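Local structure of glutathione S-transferase 2 (Onchocerca volvulus, 1TU8) at residues A[2-7]-A[29-34]; A[8-13]-A[199-204]; A[17-22]-A[189-194]. The protein catalyses the conjugation of glutathione to electrophilic compounds and appears to play a central role in the parasite's detoxification system. All blocks are in the same frame, centred on the assembly; numbering follows the deposited sequence.

Interaction 1: A[2-7]-A[29-34]; sequences SYKLTY and IDDRIA. With GTX (S-hexylglutathione), chain E.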
loop_
_atom_site.group_PDB
_atom_site.type_symbol
_atom_site.label_atom_id
_atom_site.label_comp_id
_atom_site.label_asym_id
_atom_site.label_seq_id
_atom_site.Cartn_x
_atom_site.Cartn_y
_atom_site.Cartn_z
ATOM N N SER A 2 -5.448 13.373 22.838
ATOM C CA SER A 2 -5.825 13.853 21.495
ATOM C C SER A 2 -5.652 12.783 20.390
ATOM O O SER A 2 -6.181 12.947 19.288
ATOM C CB SER A 2 -5.100 15.165 21.131
ATOM O OG SER A 2 -3.788 14.939 20.650
ATOM N N TYR A 3 -4.936 11.698 20.690
ATOM C CA TYR A 3 -4.797 10.557 19.773
ATOM C C TYR A 3 -5.350 9.267 20.380
ATOM O O TYR A 3 -5.075 8.972 21.535
ATOM C CB TYR A 3 -3.326 10.312 19.441
ATOM C CG TYR A 3 -2.677 11.413 18.645
ATOM C CD1 TYR A 3 -1.886 12.370 19.272
ATOM C CD2 TYR A 3 -2.856 11.507 17.272
ATOM C CE1 TYR A 3 -1.277 13.401 18.545
ATOM C CE2 TYR A 3 -2.243 12.531 16.529
ATOM C CZ TYR A 3 -1.463 13.472 17.171
ATOM O OH TYR A 3 -0.859 14.489 16.459
ATOM N N LYS A 4 -6.111 8.506 19.596
ATOM C CA LYS A 4 -6.503 7.140 19.949
ATOM C C LYS A 4 -6.256 6.199 18.769
ATOM O O LYS A 4 -6.751 6.435 17.667
ATOM C CB LYS A 4 -7.982 7.065 20.359
ATOM C CG LYS A 4 -8.480 5.645 20.619
ATOM C CD LYS A 4 -9.762 5.606 21.467
ATOM C CE LYS A 4 -10.999 5.900 20.638
ATOM N NZ LYS A 4 -12.235 5.953 21.497
ATOM N N LEU A 5 -5.498 5.134 19.009
ATOM C CA LEU A 5 -5.246 4.121 17.998
ATOM C C LEU A 5 -6.037 2.876 18.331
ATOM O O LEU A 5 -5.744 2.187 19.308
ATOM C CB LEU A 5 -3.764 3.777 17.930
ATOM C CG LEU A 5 -3.353 2.868 16.779
ATOM C CD1 LEU A 5 -3.550 3.591 15.451
ATOM C CD2 LEU A 5 -1.916 2.437 16.966
ATOM N N THR A 6 -7.031 2.592 17.505
ATOM C CA THR A 6 -7.890 1.438 17.695
ATOM C C THR A 6 -7.435 0.300 16.789
ATOM O O THR A 6 -7.405 0.441 15.570
ATOM C CB THR A 6 -9.332 1.842 17.396
ATOM O OG1 THR A 6 -9.752 2.836 18.348
ATOM C CG2 THR A 6 -10.283 0.677 17.576
ATOM N N TYR A 7 -7.054 -0.811 17.407
ATOM C CA TYR A 7 -6.678 -2.026 16.687
ATOM C C TYR A 7 -6.921 -3.241 17.580
ATOM O O TYR A 7 -7.327 -3.114 18.738
ATOM C CB TYR A 7 -5.208 -1.954 16.272
ATOM C CG TYR A 7 -4.766 -3.024 15.286
ATOM C CD1 TYR A 7 -3.743 -3.908 15.607
ATOM C CD2 TYR A 7 -5.361 -3.138 14.024
ATOM C CE1 TYR A 7 -3.325 -4.880 14.712
ATOM C CE2 TYR A 7 -4.951 -4.121 13.118
ATOM C CZ TYR A 7 -3.924 -4.984 13.476
ATOM O OH TYR A 7 -3.485 -5.956 12.605
ATOM N N ILE A 29 -4.001 6.987 23.277
ATOM C CA ILE A 29 -4.756 5.900 23.868
ATOM C C ILE A 29 -4.534 4.700 22.959
ATOM O O ILE A 29 -4.933 4.722 21.798
ATOM C CB ILE A 29 -6.264 6.234 23.944
ATOM C CG1 ILE A 29 -6.508 7.469 24.812
ATOM C CG2 ILE A 29 -7.041 5.032 24.483
ATOM C CD1 ILE A 29 -7.862 8.121 24.562
ATOM N N ASP A 30 -3.851 3.687 23.479
ATOM C CA ASP A 30 -3.673 2.424 22.775
ATOM C C ASP A 30 -4.914 1.550 23.004
ATOM O O ASP A 30 -4.974 0.768 23.951
ATOM C CB ASP A 30 -2.402 1.734 23.266
ATOM C CG ASP A 30 -1.894 0.699 22.292
ATOM O OD1 ASP A 30 -0.960 -0.035 22.659
ATOM O OD2 ASP A 30 -2.362 0.562 21.140
ATOM N N ASP A 31 -5.900 1.723 22.128
ATOM C CA ASP A 31 -7.236 1.123 22.252
ATOM C C ASP A 31 -7.248 -0.261 21.609
ATOM O O ASP A 31 -7.539 -0.408 20.418
ATOM C CB ASP A 31 -8.262 2.063 21.596
ATOM C CG ASP A 31 -9.696 1.554 21.686
ATOM O OD1 ASP A 31 -10.501 1.895 20.782
ATOM O OD2 ASP A 31 -10.108 0.845 22.626
ATOM N N ARG A 32 -6.904 -1.263 22.415
ATOM C CA ARG A 32 -6.732 -2.633 21.964
ATOM C C ARG A 32 -8.023 -3.389 22.240
ATOM O O ARG A 32 -8.350 -3.650 23.399
ATOM C CB ARG A 32 -5.561 -3.289 22.701
ATOM C CG ARG A 32 -4.268 -2.476 22.656
ATOM C CD ARG A 32 -3.198 -2.959 23.623
ATOM N NE ARG A 32 -2.501 -4.121 23.077
ATOM C CZ ARG A 32 -1.343 -4.084 22.410
ATOM N NH1 ARG A 32 -0.712 -2.935 22.183
ATOM N NH2 ARG A 32 -0.814 -5.215 21.953
ATOM N N ILE A 33 -8.761 -3.728 21.187
ATOM C CA ILE A 33 -10.079 -4.340 21.352
ATOM C C ILE A 33 -10.019 -5.858 21.258
ATOM O O ILE A 33 -9.130 -6.421 20.612
ATOM C CB ILE A 33 -11.111 -3.762 20.346
ATOM C CG1 ILE A 33 -10.773 -4.133 18.895
ATOM C CG2 ILE A 33 -11.229 -2.248 20.509
ATOM C CD1 ILE A 33 -11.988 -4.488 18.080
ATOM N N ALA A 34 -10.968 -6.514 21.923
ATOM C CA ALA A 34 -11.126 -7.957 21.812
ATOM C C ALA A 34 -11.766 -8.272 20.466
ATOM O O ALA A 34 -12.580 -7.494 19.963
ATOM C CB ALA A 34 -11.983 -8.503 22.965
HETATM N N1 GTX E . -5.092 -2.303 4.049
HETATM C CA1 GTX E . -5.674 -2.207 5.380
HETATM C C1 GTX E . -4.701 -1.475 6.260
HETATM O O11 GTX E . -3.442 -1.485 5.950
HETATM O O12 GTX E . -5.088 -0.832 7.332
HETATM C CB1 GTX E . -5.950 -3.615 5.899
HETATM C CG1 GTX E . -6.778 -3.601 7.184
HETATM C CD1 GTX E . -7.036 -5.004 7.688
HETATM O OE1 GTX E . -6.726 -6.112 6.900
HETATM N N2 GTX E . -7.586 -5.105 8.899
HETATM C CA2 GTX E . -7.929 -6.358 9.550
HETATM C C2 GTX E . -9.329 -6.320 10.085
HETATM O O2 GTX E . -9.865 -5.127 10.597
HETATM C CB2 GTX E . -6.981 -6.585 10.721
HETATM S SG2 GTX E . -5.265 -6.698 10.168
HETATM C C1S GTX E . -5.305 -8.495 9.931
HETATM C C2S GTX E . -4.842 -9.278 11.166
HETATM C C3S GTX E . -5.929 -9.338 12.234
HETATM C C4S GTX E . -5.848 -10.576 13.118
HETATM C C5S GTX E . -6.954 -10.538 14.173
HETATM C C6S GTX E . -8.332 -10.800 13.573
HETATM N N3 GTX E . -10.024 -7.448 10.030
HETATM C CA3 GTX E . -11.268 -7.603 10.771
HETATM C C3 GTX E . -12.450 -7.728 9.845
HETATM O O31 GTX E . -13.641 -7.949 10.338
HETATM O O32 GTX E . -12.312 -7.617 8.546
HETATM O O HOH W 1 -4.445 -0.275 19.609
#
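Thr6 and Asp31 meet because CG of Asp31 stands anti to its backbone N (chi1 -179°) while OG1 of Thr6 lies beside its own N, which sets the two side chains alongside each other, pointing the same way. Their strands, 3-7 and 29-33, run parallel and belong to the beta-alpha-beta unit that opens the thioredoxin-like domain of glutathione transferases. Thr6 OG1 donates to the anti lone pair of Asp31 OD1 at 2.7 Å. On the face of Lys4, Thr6, Ile29 and Asp31, Lys4 crosses Asp31 obliquely, its CG 3.7 Å from Asp31 CB and also packed on CB of Ile29. Five backbone hydrogen bonds join the strands, from Ile29 N to Tyr3 O at one end and from Ile33 N to Tyr7 O at the other. On the other face, with Leu5 and Tyr7, Asp30 OD1 takes a bond of 2.9 Å from Arg32 NH1 within a salt bridge, met on the syn side, 33° out of the carboxylate plane. Asp30 OD2 is paired with Arg18. Tyr7, probably part of the glutathione site, receives a hydrogen bond at OH from Leu13 N, and the S-hexylglutathione sulfur sits at its ring edge, SG2 3.1 Å from Tyr7 OH.

Interaction 2: A[8-13]-A[199-204]; sequences FSIRGL and KVPVNG. With GTX (S-hexylglutathione), chain E.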
loop_
_atom_site.group_PDB
_atom_site.type_symbol
_atom_site.label_atom_id
_atom_site.label_comp_id
_atom_site.label_asym_id
_atom_site.label_seq_id
_atom_site.Cartn_x
_atom_site.Cartn_y
_atom_site.Cartn_z
ATOM N N PHE A 8 -6.688 -4.423 17.028
ATOM C CA PHE A 8 -6.737 -5.661 17.788
ATOM C C PHE A 8 -5.568 -5.742 18.759
ATOM O O PHE A 8 -4.614 -4.968 18.662
ATOM C CB PHE A 8 -6.786 -6.855 16.828
ATOM C CG PHE A 8 -8.030 -6.874 16.002
ATOM C CD1 PHE A 8 -8.019 -6.411 14.691
ATOM C CD2 PHE A 8 -9.238 -7.280 16.560
ATOM C CE1 PHE A 8 -9.183 -6.387 13.936
ATOM C CE2 PHE A 8 -10.402 -7.263 15.812
ATOM C CZ PHE A 8 -10.374 -6.809 14.493
ATOM N N SER A 9 -5.656 -6.672 19.706
ATOM C CA SER A 9 -4.670 -6.802 20.777
ATOM C C SER A 9 -3.508 -7.677 20.308
ATOM O O SER A 9 -3.192 -8.709 20.899
ATOM C CB SER A 9 -5.349 -7.352 22.048
ATOM O OG SER A 9 -4.674 -6.894 23.209
ATOM N N ILE A 10 -2.912 -7.263 19.188
ATOM C CA ILE A 10 -1.753 -7.915 18.590
ATOM C C ILE A 10 -0.845 -6.823 18.020
ATOM O O ILE A 10 -1.223 -5.656 17.973
ATOM C CB ILE A 10 -2.195 -8.871 17.454
ATOM C CG1 ILE A 10 -2.752 -8.080 16.255
ATOM C CG2 ILE A 10 -3.260 -9.864 17.947
ATOM C CD1 ILE A 10 -3.011 -8.934 15.025
ATOM N N ARG A 11 0.336 -7.200 17.556
ATOM C CA ARG A 11 1.220 -6.247 16.880
ATOM C C ARG A 11 0.677 -5.922 15.487
ATOM O O ARG A 11 0.258 -4.795 15.250
ATOM C CB ARG A 11 2.648 -6.773 16.839
ATOM C CG ARG A 11 3.294 -6.728 18.230
ATOM C CD ARG A 11 4.484 -7.661 18.433
ATOM N NE ARG A 11 5.650 -7.243 17.647
ATOM C CZ ARG A 11 6.897 -7.648 17.874
ATOM N NH1 ARG A 11 7.180 -8.466 18.878
ATOM N NH2 ARG A 11 7.881 -7.213 17.103
ATOM N N GLY A 12 0.689 -6.906 14.592
ATOM C CA GLY A 12 0.039 -6.808 13.292
ATOM C C GLY A 12 0.382 -5.533 12.533
ATOM O O GLY A 12 1.520 -5.057 12.573
ATOM N N LEU A 13 -0.635 -4.963 11.890
ATOM C CA LEU A 13 -0.495 -3.768 11.057
ATOM C C LEU A 13 -0.314 -2.479 11.857
ATOM O O LEU A 13 0.125 -1.468 11.308
ATOM C CB LEU A 13 -1.744 -3.597 10.182
ATOM C CG LEU A 13 -2.022 -4.638 9.097
ATOM C CD1 LEU A 13 -3.293 -4.257 8.349
ATOM C CD2 LEU A 13 -0.845 -4.736 8.145
ATOM N N LYS A 199 4.172 -10.777 26.580
ATOM C CA LYS A 199 3.881 -11.823 25.585
ATOM C C LYS A 199 2.808 -11.386 24.593
ATOM O O LYS A 199 1.933 -12.162 24.217
ATOM C CB LYS A 199 3.459 -13.142 26.265
ATOM C CG LYS A 199 4.284 -13.532 27.494
ATOM C CD LYS A 199 5.780 -13.509 27.214
ATOM C CE LYS A 199 6.526 -14.608 27.980
ATOM N NZ LYS A 199 6.609 -15.875 27.186
ATOM N N VAL A 200 2.871 -10.130 24.176
ATOM C CA VAL A 200 1.938 -9.632 23.181
ATOM C C VAL A 200 2.148 -10.481 21.927
ATOM O O VAL A 200 3.274 -10.647 21.486
ATOM C CB VAL A 200 2.183 -8.130 22.898
ATOM C CG1 VAL A 200 1.448 -7.665 21.645
ATOM C CG2 VAL A 200 1.767 -7.292 24.109
ATOM N N PRO A 201 1.085 -11.053 21.374
ATOM C CA PRO A 201 1.217 -11.858 20.154
ATOM C C PRO A 201 1.482 -10.982 18.939
ATOM O O PRO A 201 0.988 -9.856 18.870
ATOM C CB PRO A 201 -0.144 -12.551 20.039
ATOM C CG PRO A 201 -1.077 -11.706 20.780
ATOM C CD PRO A 201 -0.308 -11.017 21.861
ATOM N N VAL A 202 2.247 -11.509 17.990
ATOM C CA VAL A 202 2.541 -10.804 16.750
ATOM C C VAL A 202 1.290 -10.787 15.882
ATOM O O VAL A 202 0.966 -9.773 15.261
ATOM C CB VAL A 202 3.720 -11.476 15.994
ATOM C CG1 VAL A 202 3.996 -10.788 14.663
ATOM C CG2 VAL A 202 4.979 -11.479 16.861
ATOM N N ASN A 203 0.579 -11.910 15.878
ATOM C CA ASN A 203 -0.526 -12.171 14.963
ATOM C C ASN A 203 -1.788 -12.627 15.698
ATOM O O ASN A 203 -1.758 -12.917 16.897
ATOM C CB ASN A 203 -0.085 -13.221 13.943
ATOM C CG ASN A 203 1.227 -12.855 13.267
ATOM O OD1 ASN A 203 2.242 -13.556 13.399
ATOM N ND2 ASN A 203 1.225 -11.729 12.571
ATOM N N GLY A 204 -2.903 -12.670 14.978
ATOM C CA GLY A 204 -4.199 -12.925 15.585
ATOM C C GLY A 204 -4.557 -14.392 15.786
ATOM O O GLY A 204 -5.569 -14.700 16.417
HETATM N N1 GTX E . -5.092 -2.303 4.049
HETATM C CA1 GTX E . -5.674 -2.207 5.380
HETATM C C1 GTX E . -4.701 -1.475 6.260
HETATM O O11 GTX E . -3.442 -1.485 5.950
HETATM O O12 GTX E . -5.088 -0.832 7.332
HETATM C CB1 GTX E . -5.950 -3.615 5.899
HETATM C CG1 GTX E . -6.778 -3.601 7.184
HETATM C CD1 GTX E . -7.036 -5.004 7.688
HETATM O OE1 GTX E . -6.726 -6.112 6.900
HETATM N N2 GTX E . -7.586 -5.105 8.899
HETATM C CA2 GTX E . -7.929 -6.358 9.550
HETATM C C2 GTX E . -9.329 -6.320 10.085
HETATM O O2 GTX E . -9.865 -5.127 10.597
HETATM C CB2 GTX E . -6.981 -6.585 10.721
HETATM S SG2 GTX E . -5.265 -6.698 10.168
HETATM C C1S GTX E . -5.305 -8.495 9.931
HETATM C C2S GTX E . -4.842 -9.278 11.166
HETATM C C3S GTX E . -5.929 -9.338 12.234
HETATM C C4S GTX E . -5.848 -10.576 13.118
HETATM C C5S GTX E . -6.954 -10.538 14.173
HETATM C C6S GTX E . -8.332 -10.800 13.573
HETATM N N3 GTX E . -10.024 -7.448 10.030
HETATM C CA3 GTX E . -11.268 -7.603 10.771
HETATM C C3 GTX E . -12.450 -7.728 9.845
HETATM O O31 GTX E . -13.641 -7.949 10.338
HETATM O O32 GTX E . -12.312 -7.617 8.546
HETATM O O HOH W 2 5.497 -9.333 21.233
#
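Two irregular segments run side by side in the same direction from Ile10 to Gly12 and from Pro201 to Asn203, tied by two backbone hydrogen bonds: Arg11 N to Pro201 O, and Gly12 N to Val202 O, both 3.0 Å. Successive amides of one loop thus bind successive carbonyls of the other. Side chains close the contact on both flanks of this pairing. Ile10 puts CG2 against the ring of Pro201, 4.0 Å from its CG, and reaches the carbonyl oxygen of Asn203 with the same methyl. Its CG1 branch is held between the backbone N and the carbonyl carbon (chi1 68°), which carries Ile10 CD1 to Gly204 N and to the hexyl chain of S-hexylglutathione, 3.8 Å from C4S. Gly204 CA approaches that same carbon, and the Phe8 ring has C5S over one face, so both loops help line the hexyl site. Arg11 takes the other flank. Arg11 CG lies 4.0 Å from Val200 CG1, Val202 CG2 lies over one face of the guanidinium, and a water at the guanidinium edge links NH1 to Val200 O. NH2 forms salt bridges with Asp159 and Glu156, and these two carboxylates help fix the turn of the guanidinium. The contact fastens the loop between strand 3-8 and helix 15-23 to the C-terminal tail beyond helix 186-197, with Val202 and Arg11 resting on helix 149-164 and Asn203 packed against helix 81-107.

Interaction 3: A[17-22]-A[189-194]; sequences IRLFLV and KEYCEK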
loop_
_atom_site.group_PDB
_atom_site.type_symbol
_atom_site.label_atom_id
_atom_site.label_comp_id
_atom_site.label_asym_id
_atom_site.label_seq_id
_atom_site.Cartn_x
_atom_site.Cartn_y
_atom_site.Cartn_z
ATOM N N ILE A 17 2.961 1.948 13.676
ATOM C CA ILE A 17 2.342 3.195 14.111
ATOM C C ILE A 17 2.580 3.400 15.617
ATOM O O ILE A 17 2.968 4.475 16.045
ATOM C CB ILE A 17 0.827 3.212 13.773
ATOM C CG1 ILE A 17 0.625 3.171 12.252
ATOM C CG2 ILE A 17 0.171 4.459 14.343
ATOM C CD1 ILE A 17 -0.708 2.623 11.827
ATOM N N ARG A 18 2.388 2.352 16.405
ATOM C CA ARG A 18 2.684 2.422 17.839
ATOM C C ARG A 18 4.143 2.809 18.071
ATOM O O ARG A 18 4.433 3.679 18.888
ATOM C CB ARG A 18 2.379 1.091 18.530
ATOM C CG ARG A 18 0.886 0.655 18.480
ATOM C CD ARG A 18 0.616 -0.593 19.316
ATOM N NE ARG A 18 -0.788 -1.030 19.311
ATOM C CZ ARG A 18 -1.242 -2.167 18.786
ATOM N NH1 ARG A 18 -0.432 -3.013 18.148
ATOM N NH2 ARG A 18 -2.543 -2.453 18.872
ATOM N N LEU A 19 5.054 2.168 17.341
ATOM C CA LEU A 19 6.487 2.431 17.459
ATOM C C LEU A 19 6.820 3.898 17.137
ATOM O O LEU A 19 7.565 4.533 17.867
ATOM C CB LEU A 19 7.279 1.488 16.543
ATOM C CG LEU A 19 7.243 0.001 16.924
ATOM C CD1 LEU A 19 7.736 -0.874 15.786
ATOM C CD2 LEU A 19 8.057 -0.236 18.169
ATOM N N PHE A 20 6.249 4.429 16.057
ATOM C CA PHE A 20 6.395 5.844 15.680
ATOM C C PHE A 20 5.934 6.749 16.831
ATOM O O PHE A 20 6.658 7.658 17.237
ATOM C CB PHE A 20 5.564 6.131 14.417
ATOM C CG PHE A 20 5.654 7.550 13.900
ATOM C CD1 PHE A 20 6.301 7.821 12.702
ATOM C CD2 PHE A 20 5.049 8.603 14.570
ATOM C CE1 PHE A 20 6.363 9.115 12.200
ATOM C CE2 PHE A 20 5.120 9.907 14.073
ATOM C CZ PHE A 20 5.773 10.158 12.893
ATOM N N LEU A 21 4.741 6.494 17.357
ATOM C CA LEU A 21 4.171 7.353 18.397
ATOM C C LEU A 21 5.020 7.315 19.667
ATOM O O LEU A 21 5.377 8.362 20.213
ATOM C CB LEU A 21 2.731 6.953 18.702
ATOM C CG LEU A 21 1.755 7.171 17.544
ATOM C CD1 LEU A 21 0.470 6.413 17.786
ATOM C CD2 LEU A 21 1.494 8.662 17.305
ATOM N N VAL A 22 5.356 6.113 20.114
ATOM C CA VAL A 22 6.141 5.923 21.327
ATOM C C VAL A 22 7.511 6.613 21.216
ATOM O O VAL A 22 7.916 7.377 22.098
ATOM C CB VAL A 22 6.331 4.411 21.629
ATOM C CG1 VAL A 22 7.395 4.183 22.683
ATOM C CG2 VAL A 22 4.997 3.769 22.074
ATOM N N LYS A 189 13.350 0.727 23.278
ATOM C CA LYS A 189 13.888 -0.321 24.136
ATOM C C LYS A 189 12.941 -0.621 25.287
ATOM O O LYS A 189 12.611 -1.774 25.540
ATOM C CB LYS A 189 15.227 0.147 24.675
ATOM C CG LYS A 189 15.983 -0.822 25.581
ATOM C CD LYS A 189 17.339 -0.214 25.988
ATOM C CE LYS A 189 17.929 0.710 24.904
ATOM N NZ LYS A 189 19.329 1.174 25.129
ATOM N N GLU A 190 12.513 0.430 25.971
ATOM C CA GLU A 190 11.589 0.334 27.099
ATOM C C GLU A 190 10.238 -0.253 26.670
ATOM O O GLU A 190 9.724 -1.188 27.283
ATOM C CB GLU A 190 11.390 1.734 27.681
ATOM C CG GLU A 190 10.475 1.823 28.886
ATOM C CD GLU A 190 10.510 3.198 29.507
ATOM O OE1 GLU A 190 10.112 4.166 28.821
ATOM O OE2 GLU A 190 10.952 3.316 30.664
ATOM N N TYR A 191 9.678 0.293 25.596
ATOM C CA TYR A 191 8.369 -0.133 25.109
ATOM C C TYR A 191 8.385 -1.578 24.646
ATOM O O TYR A 191 7.483 -2.339 24.975
ATOM C CB TYR A 191 7.906 0.765 23.955
ATOM C CG TYR A 191 6.721 0.218 23.200
ATOM C CD1 TYR A 191 6.898 -0.432 21.988
ATOM C CD2 TYR A 191 5.425 0.354 23.695
ATOM C CE1 TYR A 191 5.831 -0.941 21.287
ATOM C CE2 TYR A 191 4.337 -0.152 22.995
ATOM C CZ TYR A 191 4.558 -0.802 21.786
ATOM O OH TYR A 191 3.517 -1.316 21.079
ATOM N N CYS A 192 9.403 -1.950 23.875
ATOM C CA CYS A 192 9.482 -3.285 23.283
ATOM C C CYS A 192 9.711 -4.369 24.351
ATOM O O CYS A 192 9.163 -5.460 24.257
ATOM C CB CYS A 192 10.596 -3.363 22.237
ATOM S SG CYS A 192 10.244 -2.458 20.704
ATOM N N GLU A 193 10.522 -4.058 25.355
ATOM C CA GLU A 193 10.790 -5.006 26.440
ATOM C C GLU A 193 9.562 -5.260 27.320
ATOM O O GLU A 193 9.319 -6.398 27.722
ATOM C CB GLU A 193 11.999 -4.552 27.260
ATOM C CG GLU A 193 13.301 -4.794 26.517
ATOM C CD GLU A 193 14.531 -4.283 27.240
ATOM O OE1 GLU A 193 15.624 -4.362 26.646
ATOM O OE2 GLU A 193 14.421 -3.805 28.392
ATOM N N LYS A 194 8.776 -4.217 27.587
ATOM C CA LYS A 194 7.503 -4.362 28.301
ATOM C C LYS A 194 6.487 -5.175 27.480
ATOM O O LYS A 194 5.780 -6.030 28.006
ATOM C CB LYS A 194 6.901 -2.987 28.625
ATOM C CG LYS A 194 7.457 -2.324 29.873
ATOM C CD LYS A 194 7.285 -0.794 29.835
ATOM C CE LYS A 194 7.567 -0.126 31.194
ATOM N NZ LYS A 194 9.010 0.271 31.397
#
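The ring of Tyr191 is the bump of this contact, projecting from helix 189-194 into a hollow formed by Arg18, Leu19 and Val22 on helix 17-22. The segment axes come no nearer than 10.7 Å, with their directions 138° apart, and one large side chain reaches from one helix to the other. With chi1 at 167° the ring of Tyr191 swings away from its own amide and out toward the facing helix. Val22 forms one wall of the hollow. Its CG2 lies over the ring face in a CH-pi contact, 4.1 Å from the centroid of the Tyr191 ring and offset toward the rim, while CG1 fills the angle at the ring's root, 3.7 Å from Tyr191 CB. Leu19 crosses the tyrosine at about a right angle and touches it with a single methyl, CD2, 3.9 Å from Tyr191 CE1. Leu19 CD2 also fits beside the sulfur of Cys192, 4.0 Å from SG, and so occupies the notch between two successive residues of the other helix. At the far end of the ring, the aliphatic part of Arg18 passes the hydroxyl, its CD 3.5 Å from Tyr191 OH. The hydroxyl itself is hydrogen-bonded to Glu15, whose other carboxylate oxygen forms a salt bridge with Arg18 NH1. The contact joins the first helix of the thioredoxin-like domain to helix 186-197 of the C-terminal helical domain; Leu19 also packs on helix 149-164, and Ile17 and Phe20 face helix 63-73.

In the fold
Arg18 of interaction 3 shows how one side chain can tie three contacts together. Arg18 NE forms a 2.9 Å salt bridge with Asp30 OD2 of interaction 1, and Arg18 NH1 lies 2.8 Å from Ile10 O of interaction 2, a probable hydrogen bond. Interactions 1 and 2 meet at the ligand, where Tyr7 OH is 3.1 Å from Leu13 N, and both touch S-hexylglutathione. Interaction 3 stands back from it, the Arg18 side chain being about 10 Å from the ligand. Interactions 2 and 3 are two separate ties from the N-terminal domain to the C-terminal part of the chain, their centres about 13 Å apart.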